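Local structure of gram-negative insecticidal protein (Chromobacterium piscinae, 6FBM) at residues E126-W131 against Q257-W262; I234-T239 against G244-I249; E331-G336 against R361-V366. The protein is an insecticidal toxin that joins a membrane-attack-complex/perforin (MACPF) domain to a beta-tripod domain and probably acts by forming pores in membranes of its target insects. One frame throughout, in Å; residues are numbered along the deposited sequence.

Contact 1 of 3, residues E126-W131 against Q257-W262; sequences EAHVLW and QAFSQW
His-128 reaches out from strand 120-134 and meets two aromatic side chains of helix 255-269, Trp-262 and Phe-259. The backbones stay well apart, the axes of 126-129 and 257-262 approaching no closer than 12.6 Å, and long side chains fill the gap. From CB the histidine leaves with CG anti to its carbonyl carbon (chi1 -68°). CG already lies near the indole, 4.0 Å from CZ3 of Trp-262. One atom further, CD2 comes closer still, 3.7 Å from the same CZ3, with CH2 of Trp-262 also beside it. CE1 turns to the phenyl group and approaches CZ of Phe-259 at 3.9 Å, while NE2 at the far corner is near both CZ3 of Trp-262 and CZ of Phe-259. The tryptophan presents the edge of its six-membered ring to one imidazole face in a T-shaped (edge-to-face) pair, the planes 89° apart; the phenyl ring meets the imidazole obliquely.

NE2 of His-128 also donates to OE2 of Glu-126 at 2.9 Å. The acceptor lies near the imidazole plane but is met from above the carboxylate plane, and the bond helps to fix the rotation of the ring. Tyr-206 OH hydrogen-bonds the same OE2, which in addition touches CZ of Phe-259 at 3.7 Å. OE1 lies close to Glu-212 OE2, which could favour a proton on one acid or a positively charged imidazole. At the other end of the cluster, Trp-262 NE1 is tied to Gly-240 O, and Phe-259 also packs on Ile-249. The three rings thus form an aromatic cluster with a His-carboxylate pair at its rim, which packs a helix against the antiparallel sheet of the MACPF domain.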
ATOM      1  N   GLU A 126      -6.628  32.555   1.853  1.00 16.78           N
ATOM      2  CA  GLU A 126      -5.378  32.260   2.491  1.00 16.36           C
ATOM      3  C   GLU A 126      -4.638  31.341   1.563  1.00 16.29           C
ATOM      4  O   GLU A 126      -5.031  30.188   1.369  1.00 17.14           O
ATOM      5  CB  GLU A 126      -5.588  31.622   3.844  1.00 16.61           C
ATOM      6  CG  GLU A 126      -4.288  31.452   4.585  1.00 17.79           C
ATOM      7  CD  GLU A 126      -4.470  30.893   5.951  1.00 18.17           C
ATOM      8  OE1 GLU A 126      -3.988  31.568   6.869  1.00 21.14           O
ATOM      9  OE2 GLU A 126      -5.064  29.808   6.107  1.00 17.22           O
ATOM     10  N   ALA A 127      -3.563  31.860   0.999  1.00 16.30           N
ATOM     11  CA  ALA A 127      -2.784  31.147   0.001  1.00 16.78           C
ATOM     12  C   ALA A 127      -1.547  30.573   0.698  1.00 16.80           C
ATOM     13  O   ALA A 127      -0.751  31.322   1.287  1.00 15.11           O
ATOM     14  CB  ALA A 127      -2.392  32.081  -1.130  1.00 16.82           C
ATOM     15  N   HIS A 128      -1.411  29.242   0.661  1.00 17.86           N
ATOM     16  CA  HIS A 128      -0.281  28.567   1.271  1.00 18.36           C
ATOM     17  C   HIS A 128       0.716  28.279   0.156  1.00 17.32           C
ATOM     18  O   HIS A 128       0.647  27.247  -0.486  1.00 17.30           O
ATOM     19  CB  HIS A 128      -0.754  27.313   1.973  1.00 19.99           C
ATOM     20  CG  HIS A 128      -1.609  27.589   3.177  1.00 21.57           C
ATOM     21  ND1 HIS A 128      -1.216  27.248   4.462  1.00 22.40           N
ATOM     22  CD2 HIS A 128      -2.799  28.219   3.304  1.00 21.95           C
ATOM     23  CE1 HIS A 128      -2.145  27.640   5.317  1.00 22.32           C
ATOM     24  NE2 HIS A 128      -3.116  28.226   4.640  1.00 21.57           N
ATOM     25  N   VAL A 129       1.626  29.215  -0.069  1.00 16.02           N
ATOM     26  CA  VAL A 129       2.576  29.104  -1.164  1.00 16.39           C
ATOM     27  C   VAL A 129       3.713  28.203  -0.743  1.00 16.46           C
ATOM     28  O   VAL A 129       4.254  28.366   0.341  1.00 15.37           O
ATOM     29  CB  VAL A 129       3.188  30.476  -1.541  1.00 16.89           C
ATOM     30  CG1 VAL A 129       4.179  30.337  -2.706  1.00 16.62           C
ATOM     31  CG2 VAL A 129       2.086  31.498  -1.867  1.00 17.62           C
ATOM     32  N   LEU A 130       4.044  27.229  -1.578  1.00 16.44           N
ATOM     33  CA  LEU A 130       5.255  26.448  -1.395  1.00 15.48           C
ATOM     34  C   LEU A 130       6.367  27.034  -2.279  1.00 15.20           C
ATOM     35  O   LEU A 130       7.482  27.240  -1.814  1.00 15.80           O
ATOM     36  CB  LEU A 130       4.981  24.975  -1.725  1.00 15.38           C
ATOM     37  CG  LEU A 130       3.813  24.369  -0.941  1.00 16.09           C
ATOM     38  CD1 LEU A 130       3.481  23.006  -1.482  1.00 16.39           C
ATOM     39  CD2 LEU A 130       4.073  24.288   0.554  1.00 15.95           C
ATOM     40  N   TRP A 131       6.069  27.275  -3.552  1.00 13.70           N
ATOM     41  CA  TRP A 131       7.014  27.911  -4.449  1.00 12.55           C
ATOM     42  C   TRP A 131       6.318  28.657  -5.557  1.00 11.93           C
ATOM     43  O   TRP A 131       5.113  28.490  -5.763  1.00 11.83           O
ATOM     44  CB  TRP A 131       7.980  26.887  -5.054  1.00 12.39           C
ATOM     45  CG  TRP A 131       7.312  25.726  -5.633  1.00 12.18           C
ATOM     46  CD1 TRP A 131       6.829  25.630  -6.885  1.00 12.28           C
ATOM     47  CD2 TRP A 131       7.076  24.470  -4.999  1.00 11.96           C
ATOM     48  NE1 TRP A 131       6.308  24.350  -7.104  1.00 12.46           N
ATOM     49  CE2 TRP A 131       6.491  23.619  -5.958  1.00 12.29           C
ATOM     50  CE3 TRP A 131       7.387  23.953  -3.747  1.00 11.73           C
ATOM     51  CZ2 TRP A 131       6.104  22.322  -5.661  1.00 12.23           C
ATOM     52  CZ3 TRP A 131       7.025  22.665  -3.453  1.00 11.62           C
ATOM     53  CH2 TRP A 131       6.390  21.858  -4.400  1.00 12.17           C
ATOM     54  N   GLN A 257      -8.648  20.417  12.973  1.00 30.45           N
ATOM     55  CA  GLN A 257      -7.904  19.210  12.586  1.00 30.88           C
ATOM     56  C   GLN A 257      -8.001  18.960  11.094  1.00 26.24           C
ATOM     57  O   GLN A 257      -6.999  18.611  10.462  1.00 26.10           O
ATOM     58  CB  GLN A 257      -8.393  17.928  13.324  1.00 33.80           C
ATOM     59  CG  GLN A 257      -7.808  16.578  12.834  1.00 35.23           C
ATOM     60  CD  GLN A 257      -6.383  16.259  13.345  1.00 36.14           C
ATOM     61  OE1 GLN A 257      -5.752  17.076  14.027  1.00 34.70           O
ATOM     62  NE2 GLN A 257      -5.872  15.096  12.981  1.00 41.01           N
ATOM     63  N   ALA A 258      -9.210  19.074  10.545  1.00 23.95           N
ATOM     64  CA  ALA A 258      -9.407  18.917   9.100  1.00 23.90           C
ATOM     65  C   ALA A 258      -8.579  19.941   8.325  1.00 22.84           C
ATOM     66  O   ALA A 258      -8.027  19.633   7.287  1.00 24.10           O
ATOM     67  CB  ALA A 258     -10.870  19.021   8.738  1.00 23.14           C
ATOM     68  N   PHE A 259      -8.491  21.158   8.840  1.00 20.89           N
ATOM     69  CA  PHE A 259      -7.673  22.169   8.207  1.00 19.69           C
ATOM     70  C   PHE A 259      -6.192  21.791   8.290  1.00 21.01           C
ATOM     71  O   PHE A 259      -5.474  21.927   7.295  1.00 21.98           O
ATOM     72  CB  PHE A 259      -7.902  23.523   8.806  1.00 18.07           C
ATOM     73  CG  PHE A 259      -6.856  24.533   8.394  1.00 16.85           C
ATOM     74  CD1 PHE A 259      -6.963  25.196   7.173  1.00 15.81           C
ATOM     75  CD2 PHE A 259      -5.775  24.846   9.255  1.00 15.48           C
ATOM     76  CE1 PHE A 259      -6.039  26.127   6.818  1.00 15.07           C
ATOM     77  CE2 PHE A 259      -4.834  25.757   8.880  1.00 15.23           C
ATOM     78  CZ  PHE A 259      -4.957  26.399   7.644  1.00 15.10           C
ATOM     79  N   SER A 260      -5.720  21.343   9.459  1.00 20.89           N
ATOM     80  CA  SER A 260      -4.312  20.984   9.614  1.00 22.37           C
ATOM     81  C   SER A 260      -3.957  19.780   8.731  1.00 23.08           C
ATOM     82  O   SER A 260      -2.819  19.672   8.283  1.00 24.71           O
ATOM     83  CB  SER A 260      -3.927  20.717  11.068  1.00 22.78           C
ATOM     84  OG  SER A 260      -4.469  19.482  11.419  1.00 23.67           O
ATOM     85  N   GLN A 261      -4.915  18.896   8.465  1.00 24.13           N
ATOM     86  CA  GLN A 261      -4.677  17.811   7.511  1.00 25.60           C
ATOM     87  C   GLN A 261      -4.491  18.329   6.086  1.00 24.40           C
ATOM     88  O   GLN A 261      -3.625  17.856   5.366  1.00 26.65           O
ATOM     89  CB  GLN A 261      -5.821  16.787   7.521  1.00 27.59           C
ATOM     90  CG  GLN A 261      -5.760  15.742   8.612  1.00 29.17           C
ATOM     91  CD  GLN A 261      -6.995  14.854   8.608  1.00 31.44           C
ATOM     92  OE1 GLN A 261      -7.510  14.476   7.560  1.00 33.69           O
ATOM     93  NE2 GLN A 261      -7.453  14.493   9.801  1.00 34.96           N
ATOM     94  N   TRP A 262      -5.336  19.275   5.684  1.00 22.42           N
ATOM     95  CA  TRP A 262      -5.225  19.942   4.389  1.00 20.52           C
ATOM     96  C   TRP A 262      -3.894  20.701   4.306  1.00 19.52           C
ATOM     97  O   TRP A 262      -3.173  20.557   3.351  1.00 19.92           O
ATOM     98  CB  TRP A 262      -6.436  20.860   4.159  1.00 19.46           C
ATOM     99  CG  TRP A 262      -6.387  21.631   2.906  1.00 17.90           C
ATOM    100  CD1 TRP A 262      -6.892  21.251   1.699  1.00 17.02           C
ATOM    101  CD2 TRP A 262      -5.828  22.914   2.729  1.00 16.56           C
ATOM    102  NE1 TRP A 262      -6.669  22.236   0.771  1.00 16.38           N
ATOM    103  CE2 TRP A 262      -6.012  23.266   1.383  1.00 16.10           C
ATOM    104  CE3 TRP A 262      -5.178  23.798   3.577  1.00 16.30           C
ATOM    105  CZ2 TRP A 262      -5.556  24.470   0.855  1.00 16.44           C
ATOM    106  CZ3 TRP A 262      -4.720  25.027   3.046  1.00 16.43           C
ATOM    107  CH2 TRP A 262      -4.918  25.339   1.702  1.00 16.46           C
TER

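Contact 2 of 3, residues I234-T239 against G244-I249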
ATOM      1  N   ILE A 234     -22.045  31.386   3.267  1.00 20.33           N
ATOM      2  CA  ILE A 234     -20.613  31.185   3.376  1.00 20.52           C
ATOM      3  C   ILE A 234     -20.225  29.906   2.627  1.00 19.76           C
ATOM      4  O   ILE A 234     -20.845  28.862   2.795  1.00 18.52           O
ATOM      5  CB  ILE A 234     -20.191  31.131   4.864  1.00 21.06           C
ATOM      6  CG1 ILE A 234     -20.453  32.490   5.502  1.00 21.28           C
ATOM      7  CG2 ILE A 234     -18.687  30.831   5.006  1.00 21.88           C
ATOM      8  CD1 ILE A 234     -20.095  32.581   6.980  1.00 21.75           C
ATOM      9  N   ARG A 235     -19.186  30.011   1.804  1.00 20.21           N
ATOM     10  CA  ARG A 235     -18.583  28.854   1.143  1.00 19.94           C
ATOM     11  C   ARG A 235     -17.085  28.817   1.392  1.00 19.71           C
ATOM     12  O   ARG A 235     -16.448  29.862   1.626  1.00 21.61           O
ATOM     13  CB  ARG A 235     -18.870  28.900  -0.353  1.00 19.54           C
ATOM     14  CG  ARG A 235     -20.317  28.597  -0.681  1.00 19.86           C
ATOM     15  CD  ARG A 235     -20.646  28.904  -2.111  1.00 20.13           C
ATOM     16  NE  ARG A 235     -22.006  28.527  -2.491  1.00 21.34           N
ATOM     17  CZ  ARG A 235     -22.502  28.608  -3.737  1.00 20.93           C
ATOM     18  NH1 ARG A 235     -21.766  29.099  -4.733  1.00 20.03           N
ATOM     19  NH2 ARG A 235     -23.759  28.235  -3.985  1.00 21.72           N
ATOM     20  N   LEU A 236     -16.547  27.603   1.376  1.00 18.64           N
ATOM     21  CA  LEU A 236     -15.117  27.365   1.457  1.00 18.08           C
ATOM     22  C   LEU A 236     -14.693  26.549   0.225  1.00 17.80           C
ATOM     23  O   LEU A 236     -15.142  25.426   0.058  1.00 18.30           O
ATOM     24  CB  LEU A 236     -14.785  26.606   2.732  1.00 17.42           C
ATOM     25  CG  LEU A 236     -13.299  26.440   3.021  1.00 17.04           C
ATOM     26  CD1 LEU A 236     -12.602  27.775   3.169  1.00 16.85           C
ATOM     27  CD2 LEU A 236     -13.148  25.641   4.304  1.00 17.34           C
ATOM     28  N   THR A 237     -13.858  27.133  -0.637  1.00 17.40           N
ATOM     29  CA  THR A 237     -13.353  26.460  -1.823  1.00 17.22           C
ATOM     30  C   THR A 237     -11.830  26.330  -1.741  1.00 16.70           C
ATOM     31  O   THR A 237     -11.122  27.294  -1.420  1.00 16.86           O
ATOM     32  CB  THR A 237     -13.738  27.231  -3.087  1.00 16.98           C
ATOM     33  OG1 THR A 237     -15.150  27.383  -3.113  1.00 16.38           O
ATOM     34  CG2 THR A 237     -13.374  26.464  -4.344  1.00 17.47           C
ATOM     35  N   ALA A 238     -11.338  25.132  -2.038  1.00 15.26           N
ATOM     36  CA  ALA A 238      -9.919  24.837  -1.955  1.00 14.94           C
ATOM     37  C   ALA A 238      -9.369  24.725  -3.371  1.00 14.90           C
ATOM     38  O   ALA A 238      -9.941  24.033  -4.196  1.00 15.24           O
ATOM     39  CB  ALA A 238      -9.696  23.550  -1.188  1.00 14.30           C
ATOM     40  N   THR A 239      -8.277  25.405  -3.643  1.00 15.37           N
ATOM     41  CA  THR A 239      -7.544  25.185  -4.884  1.00 16.40           C
ATOM     42  C   THR A 239      -6.222  24.594  -4.469  1.00 17.16           C
ATOM     43  O   THR A 239      -5.435  25.265  -3.816  1.00 16.65           O
ATOM     44  CB  THR A 239      -7.321  26.485  -5.662  1.00 15.26           C
ATOM     45  OG1 THR A 239      -8.577  27.094  -5.883  1.00 14.49           O
ATOM     46  CG2 THR A 239      -6.712  26.206  -6.986  1.00 15.02           C
ATOM     47  N   GLY A 244     -11.759  17.243  -0.963  1.00 21.96           N
ATOM     48  CA  GLY A 244     -12.856  16.855  -0.088  1.00 19.89           C
ATOM     49  C   GLY A 244     -12.671  17.217   1.369  1.00 19.10           C
ATOM     50  O   GLY A 244     -13.276  16.598   2.248  1.00 18.29           O
ATOM     51  N   MET A 245     -11.859  18.240   1.637  1.00 18.89           N
ATOM     52  CA  MET A 245     -11.643  18.691   3.008  1.00 19.28           C
ATOM     53  C   MET A 245     -12.472  19.895   3.374  1.00 19.83           C
ATOM     54  O   MET A 245     -12.606  20.189   4.549  1.00 19.94           O
ATOM     55  CB  MET A 245     -10.174  19.005   3.230  1.00 18.87           C
ATOM     56  CG  MET A 245      -9.260  17.824   2.974  1.00 19.33           C
ATOM     57  SD  MET A 245      -9.623  16.467   4.116  1.00 20.65           S
ATOM     58  CE  MET A 245      -8.737  17.029   5.527  1.00 19.79           C
ATOM     59  N   THR A 246     -13.038  20.600   2.401  1.00 20.98           N
ATOM     60  CA  THR A 246     -13.602  21.886   2.718  1.00 21.96           C
ATOM     61  C   THR A 246     -14.881  21.753   3.518  1.00 24.38           C
ATOM     62  O   THR A 246     -15.124  22.580   4.392  1.00 24.54           O
ATOM     63  CB  THR A 246     -13.807  22.760   1.481  1.00 20.72           C
ATOM     64  OG1 THR A 246     -14.679  22.111   0.582  1.00 21.16           O
ATOM     65  CG2 THR A 246     -12.463  23.026   0.787  1.00 20.25           C
ATOM     66  N   ASP A 247     -15.682  20.716   3.251  1.00 27.33           N
ATOM     67  CA  ASP A 247     -16.918  20.481   4.019  1.00 30.27           C
ATOM     68  C   ASP A 247     -16.648  20.282   5.512  1.00 31.34           C
ATOM     69  O   ASP A 247     -17.311  20.901   6.349  1.00 30.80           O
ATOM     70  CB  ASP A 247     -17.800  19.371   3.433  1.00 32.48           C
ATOM     71  CG  ASP A 247     -18.944  19.952   2.549  1.00 38.14           C
ATOM     72  OD1 ASP A 247     -19.787  20.695   3.106  1.00 46.19           O
ATOM     73  OD2 ASP A 247     -19.010  19.730   1.308  1.00 34.39           O
ATOM     74  N   ARG A 248     -15.651  19.477   5.847  1.00 31.67           N
ATOM     75  CA  ARG A 248     -15.261  19.314   7.260  1.00 33.58           C
ATOM     76  C   ARG A 248     -14.684  20.603   7.883  1.00 31.88           C
ATOM     77  O   ARG A 248     -14.933  20.874   9.065  1.00 30.16           O
ATOM     78  CB  ARG A 248     -14.248  18.165   7.426  1.00 36.69           C
ATOM     79  CG  ARG A 248     -14.793  16.807   7.866  1.00 40.64           C
ATOM     80  CD  ARG A 248     -13.698  16.030   8.618  1.00 43.06           C
ATOM     81  NE  ARG A 248     -12.791  15.303   7.708  1.00 44.71           N
ATOM     82  CZ  ARG A 248     -11.496  15.052   7.919  1.00 45.87           C
ATOM     83  NH1 ARG A 248     -10.875  15.425   9.045  1.00 46.77           N
ATOM     84  NH2 ARG A 248     -10.825  14.353   6.999  1.00 45.61           N
ATOM     85  N   ILE A 249     -13.911  21.384   7.124  1.00 30.36           N
ATOM     86  CA  ILE A 249     -13.346  22.627   7.673  1.00 28.28           C
ATOM     87  C   ILE A 249     -14.471  23.617   7.912  1.00 27.17           C
ATOM     88  O   ILE A 249     -14.498  24.288   8.910  1.00 32.17           O
ATOM     89  CB  ILE A 249     -12.277  23.258   6.738  1.00 27.25           C
ATOM     90  CG1 ILE A 249     -11.040  22.353   6.640  1.00 26.99           C
ATOM     91  CG2 ILE A 249     -11.824  24.610   7.261  1.00 26.57           C
ATOM     92  CD1 ILE A 249     -10.191  22.582   5.417  1.00 25.91           C
TER
HETATM   93  O   HOH W   1     -17.288  23.113   1.134  1.00 30.24           O
HETATM   94  O   HOH W   2     -13.088  22.708  -2.313  1.00 11.45           O
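Strand 234-239 and the first turn of helix 246-250 come nearest at Leu-236 and Thr-246, whose CA atoms lie 5.8 Å apart, and a Met-245 O to Ile-249 N bond helps build that turn. Leu-236 and Thr-246 carry most of the buried surface. The leucine slants across the threonine, its CG 4.0 Å from CB of Thr-246, and then sends CD2 on to Ile-249, three residues further along the same turn, 3.4 Å from its CG2. CG2 of Ile-249 is anti to its own backbone N; this side chain and Leu-236 cross at about a right angle.

Only four residues separate the two segments, so this is a strand-to-helix connection in which the chain doubles back onto the strand it has just left, at the 232-239 side of the MACPF sheet. The strand pairs there with 179-187, and Ala-238 also packs on Trp-262 of helix 255-269.

Thr-246 works with both of its branches. CG2 presses on CB of Ala-238 at 3.4 Å, while CB sits 3.3 Å from the carbonyl O of Leu-236. With chi1 at 60°, OG1 lies between the backbone N and the carbonyl carbon and reaches water. One water lies 2.8 Å from Thr-246 OG1 and donates weakly to Leu-236 O; a second accepts from Ala-238 N at 3.0 Å and has a weak link to the same hydroxyl.

Contact 3 of 3, residues E331-G336 against R361-V366; sequences EDSGSG and RNHASV
His-363 inserts its imidazole among Glu-331, Asp-332 and Ser-333, and it gives up about twice as much surface as Glu-331, the next largest contributor. The glutamate crosses the histidine at about a right angle, with its carboxylate over one face of the ring near the rim and the two planes 40° apart. CG of Glu-331 is anti to the carbonyl carbon (chi1 -48°) and the chain runs on extended, which takes OE2 to 3.5 Å from CB of His-363. OE2 also comes within 3.0 Å of the carbonyl O of His-363. Both are acceptors, and Lys-328 NZ reconciles them: it forms a salt bridge with the carboxylate and hydrogen-bonds this carbonyl as well as that of Ala-364.

The segments lie in loops of the Vps62-related region, the first from the end of strand 326-331. Residues 332-335 form a type II beta turn closed by Ser-335 N to Asp-332 O, whereas Asn-362 makes an Asx turn, its OD1 accepting from Ala-364 N at 2.8 Å.

Asp-332 approaches the ring at its edge, OD1 lying near the ring plane and 3.2 Å from CE1 of His-363. Leu-341 N donates to that same OD1 and helps position it. Ser-333 brings OG over the same face as the Glu-331 carboxylate, 3.2 Å from NE2 of His-363, and this hydroxyl also donates weakly to OE1 of Glu-331. Asp-332 could raise the basicity of the imidazole; Lys-328 would partly offset Glu-331.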
ATOM      1  N   GLU A 331     -58.115  61.633  17.688  1.00 18.57           N
ATOM      2  CA  GLU A 331     -58.483  62.976  17.288  1.00 19.23           C
ATOM      3  C   GLU A 331     -57.951  63.937  18.339  1.00 19.20           C
ATOM      4  O   GLU A 331     -57.861  63.557  19.508  1.00 16.72           O
ATOM      5  CB  GLU A 331     -59.985  63.177  17.326  1.00 21.64           C
ATOM      6  CG  GLU A 331     -60.847  62.147  16.683  1.00 24.98           C
ATOM      7  CD  GLU A 331     -62.321  62.352  16.994  1.00 27.39           C
ATOM      8  OE1 GLU A 331     -62.712  62.305  18.182  1.00 29.37           O
ATOM      9  OE2 GLU A 331     -63.093  62.520  16.036  1.00 33.56           O
ATOM     10  N   ASP A 332     -57.724  65.202  17.955  1.00 19.55           N
ATOM     11  CA  ASP A 332     -57.407  66.248  18.924  1.00 22.21           C
ATOM     12  C   ASP A 332     -58.615  66.871  19.633  1.00 22.14           C
ATOM     13  O   ASP A 332     -58.568  68.036  20.019  1.00 21.05           O
ATOM     14  CB  ASP A 332     -56.521  67.324  18.300  1.00 24.28           C
ATOM     15  CG  ASP A 332     -57.299  68.385  17.544  1.00 26.39           C
ATOM     16  OD1 ASP A 332     -58.185  68.029  16.761  1.00 27.61           O
ATOM     17  OD2 ASP A 332     -57.003  69.581  17.721  1.00 29.28           O
ATOM     18  N   SER A 333     -59.678  66.084  19.824  1.00 24.01           N
ATOM     19  CA  SER A 333     -60.889  66.528  20.522  1.00 25.29           C
ATOM     20  C   SER A 333     -60.509  66.790  21.954  1.00 25.55           C
ATOM     21  O   SER A 333     -59.878  65.944  22.602  1.00 22.99           O
ATOM     22  CB  SER A 333     -61.980  65.449  20.493  1.00 27.29           C
ATOM     23  OG  SER A 333     -62.393  65.159  19.164  1.00 30.64           O
ATOM     24  N   GLY A 334     -60.896  67.973  22.434  1.00 25.96           N
ATOM     25  CA  GLY A 334     -60.542  68.435  23.765  1.00 24.49           C
ATOM     26  C   GLY A 334     -59.237  69.207  23.800  1.00 26.38           C
ATOM     27  O   GLY A 334     -58.889  69.721  24.854  1.00 29.25           O
ATOM     28  N   SER A 335     -58.496  69.295  22.687  1.00 25.25           N
ATOM     29  CA  SER A 335     -57.179  69.931  22.732  1.00 24.40           C
ATOM     30  C   SER A 335     -57.248  71.444  22.721  1.00 25.76           C
ATOM     31  O   SER A 335     -56.246  72.111  23.007  1.00 23.99           O
ATOM     32  CB  SER A 335     -56.306  69.494  21.557  1.00 24.85           C
ATOM     33  OG  SER A 335     -56.658  70.160  20.354  1.00 23.28           O
ATOM     34  N   GLY A 336     -58.400  71.998  22.331  1.00 26.30           N
ATOM     35  CA  GLY A 336     -58.540  73.438  22.157  1.00 24.32           C
ATOM     36  C   GLY A 336     -57.802  74.014  20.968  1.00 24.06           C
ATOM     37  O   GLY A 336     -57.800  75.229  20.791  1.00 25.38           O
ATOM     38  N   ARG A 361     -56.813  67.156   8.529  1.00 14.68           N
ATOM     39  CA  ARG A 361     -57.352  68.323   9.214  1.00 15.08           C
ATOM     40  C   ARG A 361     -58.863  68.220   9.438  1.00 15.62           C
ATOM     41  O   ARG A 361     -59.623  69.079   8.994  1.00 17.49           O
ATOM     42  CB  ARG A 361     -57.025  69.604   8.451  1.00 15.11           C
ATOM     43  CG  ARG A 361     -57.091  70.843   9.360  1.00 15.24           C
ATOM     44  CD  ARG A 361     -56.867  72.099   8.563  1.00 15.22           C
ATOM     45  NE  ARG A 361     -55.564  72.112   7.937  1.00 15.63           N
ATOM     46  CZ  ARG A 361     -55.173  73.009   7.029  1.00 16.86           C
ATOM     47  NH1 ARG A 361     -55.983  73.998   6.641  1.00 17.54           N
ATOM     48  NH2 ARG A 361     -53.957  72.922   6.505  1.00 16.77           N
ATOM     49  N   ASN A 362     -59.310  67.181  10.137  1.00 15.51           N
ATOM     50  CA  ASN A 362     -60.745  66.978  10.405  1.00 14.95           C
ATOM     51  C   ASN A 362     -60.931  65.941  11.527  1.00 15.18           C
ATOM     52  O   ASN A 362     -59.951  65.495  12.115  1.00 13.86           O
ATOM     53  CB  ASN A 362     -61.477  66.585   9.113  1.00 14.78           C
ATOM     54  CG  ASN A 362     -61.069  65.227   8.572  1.00 14.61           C
ATOM     55  OD1 ASN A 362     -61.225  64.207   9.248  1.00 14.54           O
ATOM     56  ND2 ASN A 362     -60.612  65.198   7.321  1.00 14.28           N
ATOM     57  N   HIS A 363     -62.186  65.591  11.825  1.00 16.12           N
ATOM     58  CA  HIS A 363     -62.544  64.623  12.881  1.00 16.70           C
ATOM     59  C   HIS A 363     -63.250  63.381  12.344  1.00 17.17           C
ATOM     60  O   HIS A 363     -63.840  62.637  13.121  1.00 17.36           O
ATOM     61  CB  HIS A 363     -63.472  65.266  13.922  1.00 17.55           C
ATOM     62  CG  HIS A 363     -62.769  66.040  14.996  1.00 18.95           C
ATOM     63  ND1 HIS A 363     -61.391  66.126  15.092  1.00 19.18           N
ATOM     64  CD2 HIS A 363     -63.265  66.734  16.051  1.00 19.75           C
ATOM     65  CE1 HIS A 363     -61.075  66.864  16.142  1.00 19.20           C
ATOM     66  NE2 HIS A 363     -62.192  67.238  16.742  1.00 20.79           N
ATOM     67  N   ALA A 364     -63.155  63.121  11.034  1.00 18.08           N
ATOM     68  CA  ALA A 364     -63.872  62.008  10.408  1.00 17.88           C
ATOM     69  C   ALA A 364     -63.460  60.657  10.975  1.00 18.14           C
ATOM     70  O   ALA A 364     -62.335  60.494  11.466  1.00 18.63           O
ATOM     71  CB  ALA A 364     -63.661  62.018   8.904  1.00 17.32           C
ATOM     72  N   SER A 365     -64.398  59.705  10.926  1.00 19.23           N
ATOM     73  CA  SER A 365     -64.133  58.303  11.306  1.00 20.17           C
ATOM     74  C   SER A 365     -63.309  57.519  10.280  1.00 18.48           C
ATOM     75  O   SER A 365     -62.818  56.450  10.589  1.00 16.89           O
ATOM     76  CB  SER A 365     -65.443  57.570  11.543  1.00 21.63           C
ATOM     77  OG  SER A 365     -65.900  57.838  12.850  1.00 27.83           O
ATOM     78  N   VAL A 366     -63.218  58.072   9.065  1.00 17.42           N
ATOM     79  CA  VAL A 366     -62.663  57.435   7.878  1.00 17.31           C
ATOM     80  C   VAL A 366     -61.460  58.264   7.412  1.00 17.63           C
ATOM     81  O   VAL A 366     -61.513  59.510   7.412  1.00 19.85           O
ATOM     82  CB  VAL A 366     -63.707  57.457   6.751  1.00 17.72           C
ATOM     83  CG1 VAL A 366     -63.182  56.781   5.485  1.00 18.74           C
ATOM     84  CG2 VAL A 366     -64.992  56.788   7.213  1.00 18.76           C
TER

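Overall arrangement
From the N terminus, strand 120-134 supplies the first half of contact 1, and the loop it opens closes only at helix 255-269, more than a hundred residues later. Within that span the chain forms contact 2, a short loop from strand 232-239 into helix 246-250. The two are neighbours, centres about 12 Å apart, and touch where Met-245 and helix 246-250 pack on helix 255-269; the two helices follow each other in the chain and cover the same MACPF sheet. Contact 3 comes later, after contact 1 has closed. It joins two loops of the Vps62-related region, with its centre about 72 Å from that of contact 1 and on the opposite side of the chain's centre.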